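Local coordinates for protein arginine kinase (PDB 4RF6) that catalyses the reversible transfer of a phosphoryl group from ATP to L-arginine, giving phospho-L-arginine and ADP, with two tandem kinase repeats in one chain, at residues V426-Y434 with G492-T500. Residues are numbered along the deposited sequence; the frame is centred on the assembly and turned at random.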
ATOM      1  N   VAL A 426      14.800 -13.680  15.653  1.00 18.49           N
ATOM      2  CA  VAL A 426      15.697 -12.646  15.138  1.00 18.03           C
ATOM      3  C   VAL A 426      15.668 -12.567  13.617  1.00 21.01           C
ATOM      4  O   VAL A 426      15.833 -13.575  12.918  1.00 18.12           O
ATOM      5  CB  VAL A 426      17.134 -12.844  15.632  1.00 16.03           C
ATOM      6  CG1 VAL A 426      17.983 -11.640  15.270  1.00 14.13           C
ATOM      7  CG2 VAL A 426      17.140 -13.016  17.140  1.00 21.56           C
ATOM      8  N   TYR A 427      15.447 -11.359  13.112  1.00 15.31           N
ATOM      9  CA  TYR A 427      15.457 -11.127  11.678  1.00 16.70           C
ATOM     10  C   TYR A 427      16.514 -10.075  11.394  1.00 17.54           C
ATOM     11  O   TYR A 427      16.727  -9.191  12.215  1.00 16.16           O
ATOM     12  CB  TYR A 427      14.086 -10.634  11.217  1.00 15.49           C
ATOM     13  CG  TYR A 427      13.003 -11.688  11.265  1.00 16.22           C
ATOM     14  CD1 TYR A 427      12.325 -11.977  12.447  1.00 18.64           C
ATOM     15  CD2 TYR A 427      12.660 -12.394  10.129  1.00 17.44           C
ATOM     16  CE1 TYR A 427      11.326 -12.949  12.484  1.00 20.44           C
ATOM     17  CE2 TYR A 427      11.669 -13.355  10.153  1.00 22.18           C
ATOM     18  CZ  TYR A 427      11.008 -13.634  11.322  1.00 23.19           C
ATOM     19  OH  TYR A 427      10.022 -14.600  11.318  1.00 25.29           O
ATOM     20  N   ALA A 428      17.189 -10.173  10.251  1.00 10.73           N
ATOM     21  CA  ALA A 428      18.142  -9.135   9.848  1.00 11.82           C
ATOM     22  C   ALA A 428      17.454  -8.131   8.923  1.00 14.25           C
ATOM     23  O   ALA A 428      16.786  -8.530   7.966  1.00 13.91           O
ATOM     24  CB  ALA A 428      19.347  -9.766   9.148  1.00 14.47           C
ATOM     25  N   GLY A 429      17.609  -6.837   9.200  1.00 17.08           N
ATOM     26  CA  GLY A 429      17.008  -5.811   8.362  1.00 14.31           C
ATOM     27  C   GLY A 429      17.865  -5.521   7.140  1.00 12.21           C
ATOM     28  O   GLY A 429      17.381  -4.999   6.131  1.00 14.79           O
ATOM     29  N   ASP A 430      19.149  -5.854   7.236  1.00 11.23           N
ATOM     30  CA  ASP A 430      20.075  -5.678   6.121  1.00 12.84           C
ATOM     31  C   ASP A 430      21.325  -6.525   6.321  1.00 15.81           C
ATOM     32  O   ASP A 430      21.500  -7.128   7.384  1.00 17.11           O
ATOM     33  CB  ASP A 430      20.426  -4.188   5.901  1.00 14.89           C
ATOM     34  CG  ASP A 430      21.093  -3.529   7.117  1.00 19.94           C
ATOM     35  OD1 ASP A 430      21.694  -4.224   7.961  1.00 20.13           O
ATOM     36  OD2 ASP A 430      21.028  -2.285   7.216  1.00 20.85           O
ATOM     37  N   GLU A 431      22.188  -6.573   5.306  1.00 15.16           N
ATOM     38  CA  GLU A 431      23.435  -7.344   5.383  1.00 15.29           C
ATOM     39  C   GLU A 431      24.290  -6.942   6.580  1.00 16.79           C
ATOM     40  O   GLU A 431      24.897  -7.790   7.240  1.00 15.47           O
ATOM     41  CB  GLU A 431      24.251  -7.171   4.093  1.00 14.69           C
ATOM     42  CG  GLU A 431      25.717  -7.639   4.207  1.00 16.23           C
ATOM     43  CD  GLU A 431      26.387  -7.778   2.850  1.00 24.01           C
ATOM     44  OE1 GLU A 431      27.603  -8.065   2.805  1.00 25.61           O
ATOM     45  OE2 GLU A 431      25.687  -7.613   1.828  1.00 26.12           O
ATOM     46  N   GLU A 432      24.323  -5.645   6.870  1.00 15.90           N
ATOM     47  CA  GLU A 432      25.195  -5.117   7.919  1.00 15.71           C
ATOM     48  C   GLU A 432      24.855  -5.680   9.300  1.00 15.23           C
ATOM     49  O   GLU A 432      25.734  -5.836  10.158  1.00 13.99           O
ATOM     50  CB  GLU A 432      25.141  -3.585   7.944  1.00 17.96           C
ATOM     51  CG  GLU A 432      26.198  -2.962   8.861  1.00 20.52           C
ATOM     52  CD  GLU A 432      26.241  -1.447   8.780  1.00 26.24           C
ATOM     53  OE1 GLU A 432      25.625  -0.887   7.846  1.00 26.26           O
ATOM     54  OE2 GLU A 432      26.894  -0.828   9.654  1.00 23.16           O
ATOM     55  N   CYS A 433      23.578  -5.997   9.508  1.00 17.35           N
ATOM     56  CA  CYS A 433      23.126  -6.598  10.762  1.00 12.45           C
ATOM     57  C   CYS A 433      23.930  -7.835  11.161  1.00 13.87           C
ATOM     58  O   CYS A 433      24.216  -8.043  12.344  1.00 16.33           O
ATOM     59  CB  CYS A 433      21.650  -6.980  10.661  1.00 10.40           C
ATOM     60  SG  CYS A 433      20.515  -5.568  10.694  1.00 15.51           S
ATOM     61  N   TYR A 434      24.272  -8.667  10.180  1.00 13.77           N
ATOM     62  CA  TYR A 434      24.990  -9.910  10.455  1.00 15.23           C
ATOM     63  C   TYR A 434      26.412  -9.642  10.938  1.00 17.93           C
ATOM     64  O   TYR A 434      27.026 -10.496  11.567  1.00 17.65           O
ATOM     65  CB  TYR A 434      25.023 -10.817   9.220  1.00 13.62           C
ATOM     66  CG  TYR A 434      23.731 -11.554   8.967  1.00 14.24           C
ATOM     67  CD1 TYR A 434      23.377 -12.663   9.737  1.00 13.89           C
ATOM     68  CD2 TYR A 434      22.864 -11.147   7.963  1.00 13.81           C
ATOM     69  CE1 TYR A 434      22.192 -13.341   9.515  1.00 13.24           C
ATOM     70  CE2 TYR A 434      21.673 -11.826   7.725  1.00 11.57           C
ATOM     71  CZ  TYR A 434      21.345 -12.916   8.506  1.00 15.82           C
ATOM     72  OH  TYR A 434      20.162 -13.582   8.275  1.00 17.50           O
ATOM     73  N   GLY A 492      22.375  -4.791  -3.268  1.00 12.99           N
ATOM     74  CA  GLY A 492      22.263  -3.348  -3.338  1.00 17.99           C
ATOM     75  C   GLY A 492      21.110  -2.790  -2.527  1.00 22.92           C
ATOM     76  O   GLY A 492      20.900  -1.576  -2.496  1.00 24.42           O
ATOM     77  N   TYR A 493      20.365  -3.672  -1.867  1.00 20.10           N
ATOM     78  CA  TYR A 493      19.212  -3.245  -1.089  1.00 17.01           C
ATOM     79  C   TYR A 493      19.293  -3.749   0.345  1.00 13.98           C
ATOM     80  O   TYR A 493      20.133  -4.580   0.676  1.00 14.15           O
ATOM     81  CB  TYR A 493      17.926  -3.738  -1.753  1.00 15.56           C
ATOM     82  CG  TYR A 493      17.740  -3.194  -3.146  1.00 16.37           C
ATOM     83  CD1 TYR A 493      17.167  -1.945  -3.349  1.00 17.25           C
ATOM     84  CD2 TYR A 493      18.153  -3.920  -4.257  1.00 17.67           C
ATOM     85  CE1 TYR A 493      17.006  -1.436  -4.616  1.00 20.21           C
ATOM     86  CE2 TYR A 493      17.986  -3.424  -5.532  1.00 20.08           C
ATOM     87  CZ  TYR A 493      17.414  -2.180  -5.703  1.00 21.75           C
ATOM     88  OH  TYR A 493      17.250  -1.678  -6.969  1.00 23.00           O
ATOM     89  N   ALA A 494      18.413  -3.240   1.200  1.00 14.18           N
ATOM     90  CA  ALA A 494      18.242  -3.816   2.530  1.00 15.09           C
ATOM     91  C   ALA A 494      17.684  -5.221   2.340  1.00 15.72           C
ATOM     92  O   ALA A 494      17.397  -5.642   1.208  1.00 14.79           O
ATOM     93  CB  ALA A 494      17.287  -2.974   3.352  1.00 18.02           C
ATOM     94  N   LEU A 495      17.519  -5.962   3.429  1.00 12.58           N
ATOM     95  CA  LEU A 495      16.781  -7.214   3.323  1.00 14.58           C
ATOM     96  C   LEU A 495      15.312  -6.851   3.506  1.00 16.79           C
ATOM     97  O   LEU A 495      14.998  -5.700   3.809  1.00 16.89           O
ATOM     98  CB  LEU A 495      17.272  -8.237   4.345  1.00 12.95           C
ATOM     99  CG  LEU A 495      18.702  -8.722   4.079  1.00 12.80           C
ATOM    100  CD1 LEU A 495      19.325  -9.379   5.302  1.00 13.68           C
ATOM    101  CD2 LEU A 495      18.709  -9.690   2.912  1.00  9.15           C
ATOM    102  N   THR A 496      14.413  -7.807   3.296  1.00 15.24           N
ATOM    103  CA  THR A 496      12.975  -7.546   3.398  1.00 14.42           C
ATOM    104  C   THR A 496      12.506  -6.764   4.645  1.00 14.05           C
ATOM    105  O   THR A 496      11.682  -5.850   4.519  1.00 14.32           O
ATOM    106  CB  THR A 496      12.159  -8.849   3.213  1.00 16.81           C
ATOM    107  OG1 THR A 496      12.343  -9.328   1.870  1.00 21.77           O
ATOM    108  CG2 THR A 496      10.692  -8.599   3.430  1.00 21.88           C
ATOM    109  N   PRO A 497      13.021  -7.104   5.847  1.00 14.60           N
ATOM    110  CA  PRO A 497      12.504  -6.382   7.021  1.00 14.71           C
ATOM    111  C   PRO A 497      12.913  -4.914   7.062  1.00 17.49           C
ATOM    112  O   PRO A 497      12.272  -4.135   7.775  1.00 20.28           O
ATOM    113  CB  PRO A 497      13.158  -7.116   8.195  1.00 14.19           C
ATOM    114  CG  PRO A 497      13.486  -8.483   7.662  1.00 17.04           C
ATOM    115  CD  PRO A 497      13.887  -8.230   6.242  1.00 13.03           C
ATOM    116  N   GLY A 498      13.964  -4.540   6.335  1.00 16.78           N
ATOM    117  CA  GLY A 498      14.477  -3.180   6.411  1.00 15.07           C
ATOM    118  C   GLY A 498      14.185  -2.330   5.188  1.00 16.03           C
ATOM    119  O   GLY A 498      14.610  -1.174   5.111  1.00 16.42           O
ATOM    120  N   LEU A 499      13.453  -2.900   4.232  1.00 17.17           N
ATOM    121  CA  LEU A 499      13.175  -2.225   2.963  1.00 16.64           C
ATOM    122  C   LEU A 499      12.407  -0.917   3.129  1.00 18.49           C
ATOM    123  O   LEU A 499      11.466  -0.832   3.925  1.00 15.98           O
ATOM    124  CB  LEU A 499      12.379  -3.142   2.023  1.00 16.31           C
ATOM    125  CG  LEU A 499      13.074  -4.316   1.344  1.00 16.96           C
ATOM    126  CD1 LEU A 499      12.079  -5.089   0.477  1.00 19.90           C
ATOM    127  CD2 LEU A 499      14.242  -3.837   0.503  1.00 16.92           C
ATOM    128  N   THR A 500      12.811   0.100   2.366  1.00 21.89           N
ATOM    129  CA  THR A 500      12.034   1.329   2.246  1.00 20.68           C
ATOM    130  C   THR A 500      11.032   1.147   1.116  1.00 18.06           C
ATOM    131  O   THR A 500      11.127   0.187   0.343  1.00 16.83           O
ATOM    132  CB  THR A 500      12.910   2.553   1.930  1.00 21.73           C
ATOM    133  OG1 THR A 500      13.496   2.400   0.631  1.00 20.65           O
ATOM    134  CG2 THR A 500      14.008   2.730   2.974  1.00 22.33           C
TER
HETATM  135  O   HOH W   1      21.105  -5.879   2.838  1.00 12.06           O
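Gly-429 and Gly-498 bring the two loops together with their CA atoms 4.1 Å apart, and Leu-495 N donates a hydrogen bond to Gly-429 O (2.9 Å). The bond is bent, 143° at the hydrogen, and the donor lies above the carbonyl plane. Gly-429 O also takes a CA-H...O contact from Gly-498 and lies 3.4 Å from Ala-494 CB. An indirect link is a water that accepts from Glu-431 N and donates to Tyr-493 O.

Leu-495 supplies the main apolar arm. With CG anti to its carbonyl carbon (chi1 -67°), it reaches across the Asp-430 backbone, where Leu-495 CD1 comes within 3.6 Å of Asp-430 C. Leu-495 CD1 also touches Ala-428 CB and meets the Tyr-434 ring at its edge, 4.2 Å from CE2. Pro-497 presses CG and CD against Ala-428 O, CG at 3.3 Å, and CG also reaches Tyr-427 CB. Ala-428 O is thus buried under carbon and has no polar partner in the model. The Asp-430 carboxylate serves its own segment and a neighbouring loop: OD1 accepts a capping bond from Cys-433 N in the turn that leads into the helix, met nearly along its C-O axis, while OD2 bonds Thr-403 OG1.

The contact illustrates how a phosphagen kinase joins its small N-terminal region to its catalytic region within one repeat, here the second, through a bent backbone bond, a water link and the apolar side chains of Leu-495 and Pro-497. Tyr-434 OH extends the connection to Ser-628 O. Helix 438-448 packs on Ala-428 through Phe-441, helix 552-557 receives Tyr-427, and 492-500 is part of the loop between strand 479-488 of the antiparallel sheet and helix 501-516.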